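Local coordinates for breast cancer anti-estrogen resistance protein 1 (Mus musculus, PDB 5W93) that acts as a docking protein that coordinates tyrosine kinase-based signalling in cell adhesion and migration, here represented by its C-terminal helical domain in complex with a paxillin LD1 peptide, at residues A[96-100]-A[112-116]; A[14-19]-A[128-132]. The protein carries 2 engineered substitutions. All coordinates share one frame; numbering follows the deposited sequence.

Contact 1 (A[96-100]-A[112-116])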
loop_
_atom_site.group_PDB
_atom_site.type_symbol
_atom_site.label_atom_id
_atom_site.label_comp_id
_atom_site.label_asym_id
_atom_site.label_seq_id
_atom_site.Cartn_x
_atom_site.Cartn_y
_atom_site.Cartn_z
ATOM N N THR A 96 -4.145 9.229 -9.649
ATOM C CA THR A 96 -3.221 9.261 -10.773
ATOM C C THR A 96 -3.513 8.197 -11.832
ATOM O O THR A 96 -3.255 8.419 -13.023
ATOM C CB THR A 96 -1.763 9.120 -10.312
ATOM O OG1 THR A 96 -1.587 7.892 -9.578
ATOM C CG2 THR A 96 -1.378 10.292 -9.439
ATOM N N THR A 97 -4.049 7.046 -11.417
ATOM C CA THR A 97 -4.388 6.000 -12.377
ATOM C C THR A 97 -5.538 6.467 -13.276
ATOM O O THR A 97 -5.501 6.290 -14.508
ATOM C CB THR A 97 -4.777 4.655 -11.663
ATOM O OG1 THR A 97 -3.673 4.197 -10.875
ATOM C CG2 THR A 97 -5.110 3.572 -12.666
ATOM N N LYS A 98 -6.557 7.055 -12.664
ATOM C CA LYS A 98 -7.673 7.584 -13.427
ATOM C C LYS A 98 -7.167 8.647 -14.420
ATOM O O LYS A 98 -7.554 8.660 -15.586
ATOM C CB LYS A 98 -8.740 8.178 -12.497
ATOM C CG LYS A 98 -9.568 7.130 -11.737
ATOM C CD LYS A 98 -10.814 7.744 -11.079
ATOM C CE LYS A 98 -10.471 8.689 -9.954
ATOM N NZ LYS A 98 -11.601 8.913 -8.997
ATOM N N ALA A 99 -6.276 9.502 -13.951
ATOM C CA ALA A 99 -5.746 10.583 -14.794
ATOM C C ALA A 99 -4.897 10.039 -15.963
ATOM O O ALA A 99 -4.970 10.547 -17.087
ATOM C CB ALA A 99 -4.942 11.538 -13.956
ATOM N N ALA A 100 -4.096 9.009 -15.700
ATOM C CA ALA A 100 -3.310 8.358 -16.747
ATOM C C ALA A 100 -4.189 7.683 -17.804
ATOM O O ALA A 100 -3.803 7.578 -18.971
ATOM C CB ALA A 100 -2.336 7.324 -16.126
ATOM N N ASP A 112 3.589 10.128 -13.263
ATOM C CA ASP A 112 2.950 10.500 -12.003
ATOM C C ASP A 112 2.394 9.268 -11.270
ATOM O O ASP A 112 2.606 9.084 -10.076
ATOM C CB ASP A 112 1.816 11.485 -12.247
ATOM C CG ASP A 112 2.300 12.901 -12.544
ATOM O OD1 ASP A 112 3.521 13.176 -12.455
ATOM O OD2 ASP A 112 1.427 13.743 -12.847
ATOM N N MET A 113 1.676 8.438 -12.013
ATOM C CA MET A 113 1.120 7.194 -11.483
ATOM C C MET A 113 2.252 6.284 -10.988
ATOM O O MET A 113 2.234 5.810 -9.856
ATOM C CB MET A 113 0.272 6.515 -12.568
ATOM C CG MET A 113 -0.403 5.197 -12.173
ATOM S SD MET A 113 -1.295 4.469 -13.569
ATOM C CE MET A 113 0.029 4.172 -14.736
ATOM N N VAL A 114 3.253 6.066 -11.838
ATOM C CA VAL A 114 4.419 5.272 -11.472
ATOM C C VAL A 114 5.113 5.772 -10.188
ATOM O O VAL A 114 5.572 4.964 -9.360
ATOM C CB VAL A 114 5.435 5.249 -12.637
ATOM C CG1 VAL A 114 6.814 4.800 -12.168
ATOM C CG2 VAL A 114 4.916 4.363 -13.752
ATOM N N ASP A 115 5.171 7.092 -10.025
ATOM C CA ASP A 115 5.804 7.703 -8.857
ATOM C C ASP A 115 5.026 7.418 -7.570
ATOM O O ASP A 115 5.632 7.159 -6.530
ATOM C CB ASP A 115 5.938 9.224 -9.034
ATOM C CG ASP A 115 7.021 9.624 -10.044
ATOM O OD1 ASP A 115 7.891 8.792 -10.385
ATOM O OD2 ASP A 115 6.991 10.787 -10.497
ATOM N N ARG A 116 3.694 7.494 -7.625
ATOM C CA ARG A 116 2.890 7.199 -6.435
ATOM C C ARG A 116 3.058 5.749 -6.054
ATOM O O ARG A 116 3.133 5.432 -4.878
ATOM C CB ARG A 116 1.399 7.479 -6.630
ATOM C CG ARG A 116 1.062 8.901 -6.999
ATOM C CD ARG A 116 1.427 9.918 -5.917
ATOM N NE ARG A 116 1.307 11.251 -6.504
ATOM C CZ ARG A 116 0.202 11.993 -6.484
ATOM N NH1 ARG A 116 -0.890 11.574 -5.853
ATOM N NH2 ARG A 116 0.200 13.176 -7.076
#

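Contact 2 (A[14-19]-A[128-132]). Engineered in segment 14-19: Ala18 (natural residue Cys).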
loop_
_atom_site.group_PDB
_atom_site.type_symbol
_atom_site.label_atom_id
_atom_site.label_comp_id
_atom_site.label_asym_id
_atom_site.label_seq_id
_atom_site.Cartn_x
_atom_site.Cartn_y
_atom_site.Cartn_z
ATOM N N TYR A 14 2.172 -9.689 14.035
ATOM C CA TYR A 14 1.778 -8.933 12.848
ATOM C C TYR A 14 2.966 -8.569 11.957
ATOM O O TYR A 14 2.781 -8.332 10.762
ATOM C CB TYR A 14 0.958 -7.700 13.238
ATOM C CG TYR A 14 -0.477 -8.131 13.444
ATOM C CD1 TYR A 14 -1.267 -8.494 12.363
ATOM C CD2 TYR A 14 -1.013 -8.254 14.714
ATOM C CE1 TYR A 14 -2.572 -8.929 12.541
ATOM C CE2 TYR A 14 -2.320 -8.696 14.905
ATOM C CZ TYR A 14 -3.090 -9.031 13.818
ATOM O OH TYR A 14 -4.391 -9.461 14.012
ATOM N N LEU A 15 4.179 -8.587 12.510
ATOM C CA LEU A 15 5.391 -8.494 11.685
ATOM C C LEU A 15 5.434 -9.665 10.707
ATOM O O LEU A 15 5.712 -9.502 9.528
ATOM C CB LEU A 15 6.658 -8.487 12.551
ATOM C CG LEU A 15 8.006 -8.520 11.816
ATOM C CD1 LEU A 15 8.139 -7.317 10.863
ATOM C CD2 LEU A 15 9.183 -8.541 12.799
ATOM N N GLU A 16 5.160 -10.861 11.217
ATOM C CA GLU A 16 5.121 -12.051 10.380
ATOM C C GLU A 16 4.056 -11.932 9.283
ATOM O O GLU A 16 4.307 -12.299 8.133
ATOM C CB GLU A 16 4.884 -13.295 11.250
ATOM C CG GLU A 16 4.578 -14.559 10.475
ATOM C CD GLU A 16 3.104 -14.680 10.117
ATOM O OE1 GLU A 16 2.253 -14.602 11.039
ATOM O OE2 GLU A 16 2.805 -14.825 8.910
ATOM N N GLN A 17 2.869 -11.450 9.643
ATOM C CA GLN A 17 1.794 -11.246 8.666
ATOM C C GLN A 17 2.155 -10.172 7.645
ATOM O O GLN A 17 1.855 -10.297 6.461
ATOM C CB GLN A 17 0.493 -10.854 9.360
ATOM C CG GLN A 17 -0.535 -11.952 9.418
ATOM C CD GLN A 17 -1.948 -11.418 9.511
ATOM O OE1 GLN A 17 -2.207 -10.231 9.253
ATOM N NE2 GLN A 17 -2.877 -12.289 9.872
ATOM N N ALA A 18 2.776 -9.104 8.120
ATOM C CA ALA A 18 3.232 -8.038 7.228
ATOM C C ALA A 18 4.236 -8.579 6.205
ATOM O O ALA A 18 4.168 -8.232 5.029
ATOM C CB ALA A 18 3.839 -6.910 8.027
ATOM N N GLU A 19 5.150 -9.443 6.650
ATOM C CA GLU A 19 6.195 -9.977 5.772
ATOM C C GLU A 19 5.578 -10.829 4.667
ATOM O O GLU A 19 5.931 -10.687 3.496
ATOM C CB GLU A 19 7.236 -10.779 6.582
ATOM C CG GLU A 19 8.203 -9.869 7.356
ATOM C CD GLU A 19 9.112 -10.613 8.334
ATOM O OE1 GLU A 19 8.906 -11.825 8.554
ATOM O OE2 GLU A 19 10.036 -9.976 8.891
ATOM N N ARG A 128 7.158 -1.962 7.449
ATOM C CA ARG A 128 7.598 -3.278 7.910
ATOM C C ARG A 128 8.887 -3.178 8.733
ATOM O O ARG A 128 9.020 -3.825 9.770
ATOM C CB ARG A 128 7.798 -4.220 6.724
ATOM C CG ARG A 128 7.987 -5.675 7.152
ATOM C CD ARG A 128 9.154 -6.344 6.454
ATOM N NE ARG A 128 10.430 -6.077 7.107
ATOM C CZ ARG A 128 11.342 -5.225 6.651
ATOM N NH1 ARG A 128 11.119 -4.545 5.532
ATOM N NH2 ARG A 128 12.480 -5.052 7.316
ATOM N N ARG A 129 9.827 -2.353 8.278
ATOM C CA ARG A 129 11.071 -2.141 9.021
ATOM C C ARG A 129 10.791 -1.623 10.437
ATOM O O ARG A 129 11.336 -2.120 11.423
ATOM C CB ARG A 129 11.990 -1.172 8.273
ATOM C CG ARG A 129 13.471 -1.329 8.653
ATOM C CD ARG A 129 14.362 -0.313 7.957
ATOM N NE ARG A 129 14.704 0.777 8.863
ATOM C CZ ARG A 129 14.048 1.929 8.929
ATOM N NH1 ARG A 129 13.018 2.157 8.130
ATOM N NH2 ARG A 129 14.428 2.858 9.795
ATOM N N VAL A 130 9.931 -0.626 10.535
ATOM C CA VAL A 130 9.542 -0.063 11.820
ATOM C C VAL A 130 8.848 -1.077 12.754
ATOM O O VAL A 130 9.108 -1.092 13.964
ATOM C CB VAL A 130 8.629 1.160 11.586
ATOM C CG1 VAL A 130 7.895 1.550 12.847
ATOM C CG2 VAL A 130 9.467 2.327 11.032
ATOM N N LEU A 131 7.968 -1.919 12.213
ATOM C CA LEU A 131 7.382 -3.001 13.021
ATOM C C LEU A 131 8.455 -3.899 13.626
ATOM O O LEU A 131 8.349 -4.310 14.776
ATOM C CB LEU A 131 6.432 -3.865 12.192
ATOM C CG LEU A 131 5.118 -3.249 11.733
ATOM C CD1 LEU A 131 4.366 -4.246 10.856
ATOM C CD2 LEU A 131 4.299 -2.858 12.957
ATOM N N GLY A 132 9.482 -4.212 12.844
ATOM C CA GLY A 132 10.553 -5.070 13.327
ATOM C C GLY A 132 11.327 -4.390 14.441
ATOM O O GLY A 132 11.755 -5.033 15.398
#

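Contact 1 (A[96-100]-A[112-116])
Thr96 lays its two branches over different parts of segment 112-116. Its methyl group sits above one face of the Arg116 guanidinium, CG2 lying 3.7 Å from the plane and over its centre. The same CG2 is 3.7 Å from Arg116 CG, so the arginine chain, bent at chi2 (-63°), curls round the methyl and touches it at both ends. The hydroxyl branch turns to Met113: Thr96 OG1 comes within 3.4 Å of Met113 CA, a van der Waals approach; its hydrogen bond goes to Gly92 O in its own helix. With chi1 at 58°, OG1 is tucked between the backbone N and the carbonyl carbon, the rotamer that also leaves CG2 beside the backbone N and facing Arg116. The close fit agrees with the CA atoms of Thr96 and Met113 being 4.9 Å apart.

Met113 reaches back toward helix 73-102. Its first two torsions are extended, which carries the sulfur across to Thr97, where Met113 SD lies 3.6 Å from Thr97 OG1. That hydroxyl is already hydrogen-bonded to Ile93 O and to Ser49 OG. Rotation about the CG-SD bond bends the chain there and turns CE toward Ala100, while Met113 SD itself lies 4.0 Å from Ala100 CB.

No hydrogen bond joins the segments; they are held by side-chain packing, and their axes approach to 9.0 Å, nearly antiparallel at 159°. The bound peptide packs on Thr97 and Lys98, and Lys98 NZ forms a salt bridge to one of the peptide's acidic side chains. Helix 42-69 closes over the pair through Phe45, which touches both Ala100 and Met113, while helix 5-37 meets Met113 with Phe32 and Val36, placing the methionine where three other helices converge.

Contact 2 (A[14-19]-A[128-132])
Van der Waals packing of leucine and alanine side chains carries most of this contact, with Leu15 reaching over the turn from Arg128 to Gly132. Its CD1 lies on the backbone, 3.8 Å from Arg128 O, and 4.1 Å from Leu131 CB, while Leu15 CD2 rests on Gly132, 3.8 Å from its CA. CG stands opposite the backbone N (chi1 175°), which brings the two methyls across to segment 128-132. Deeper in, Leu131 CD1 meets the methyl of Ala18, an engineered residue (cysteine in the natural sequence), at 3.9 Å from its CB.

Charged side chains meet mainly through their aliphatic parts. Glu19 CG packs against Arg128 CD at 3.8 Å, with the carboxylate and guanidinium planes turned 34° apart. Glu19 OE2 stays 4.3 Å from Arg128 NE, beyond salt-bridge distance, so any attraction at this more exposed margin is probably a longer-range electrostatic one.

Leu131 also touches Leu11, Leu66 and Val79, which lie on the three other helices. Antiparallel segments whose axes approach to 9.7 Å at 157°, with a leucine directed into the shared interior, are characteristic of the four-helix bundle formed by this FAT-like C-terminal domain.

How the contacts relate
From the N terminus, helix 5-37 supplies segment 14-19, the first half of contact 2. The chain then runs through helix 42-69 and along helix 73-102 to segment 96-100, turns, and enters helix 107-135, whose segment 112-116 completes contact 1 after 11 intervening residues. Further along that helix, segment 128-132 closes contact 2, a loop of 108 residues that encloses the short one without crossing it. Contact 1 therefore joins sequence-adjacent helices, and contact 2 joins the first helix to the last. Their centres are 27 Å apart, on opposite sides of the chain's centre, and helix 107-135 is common to both.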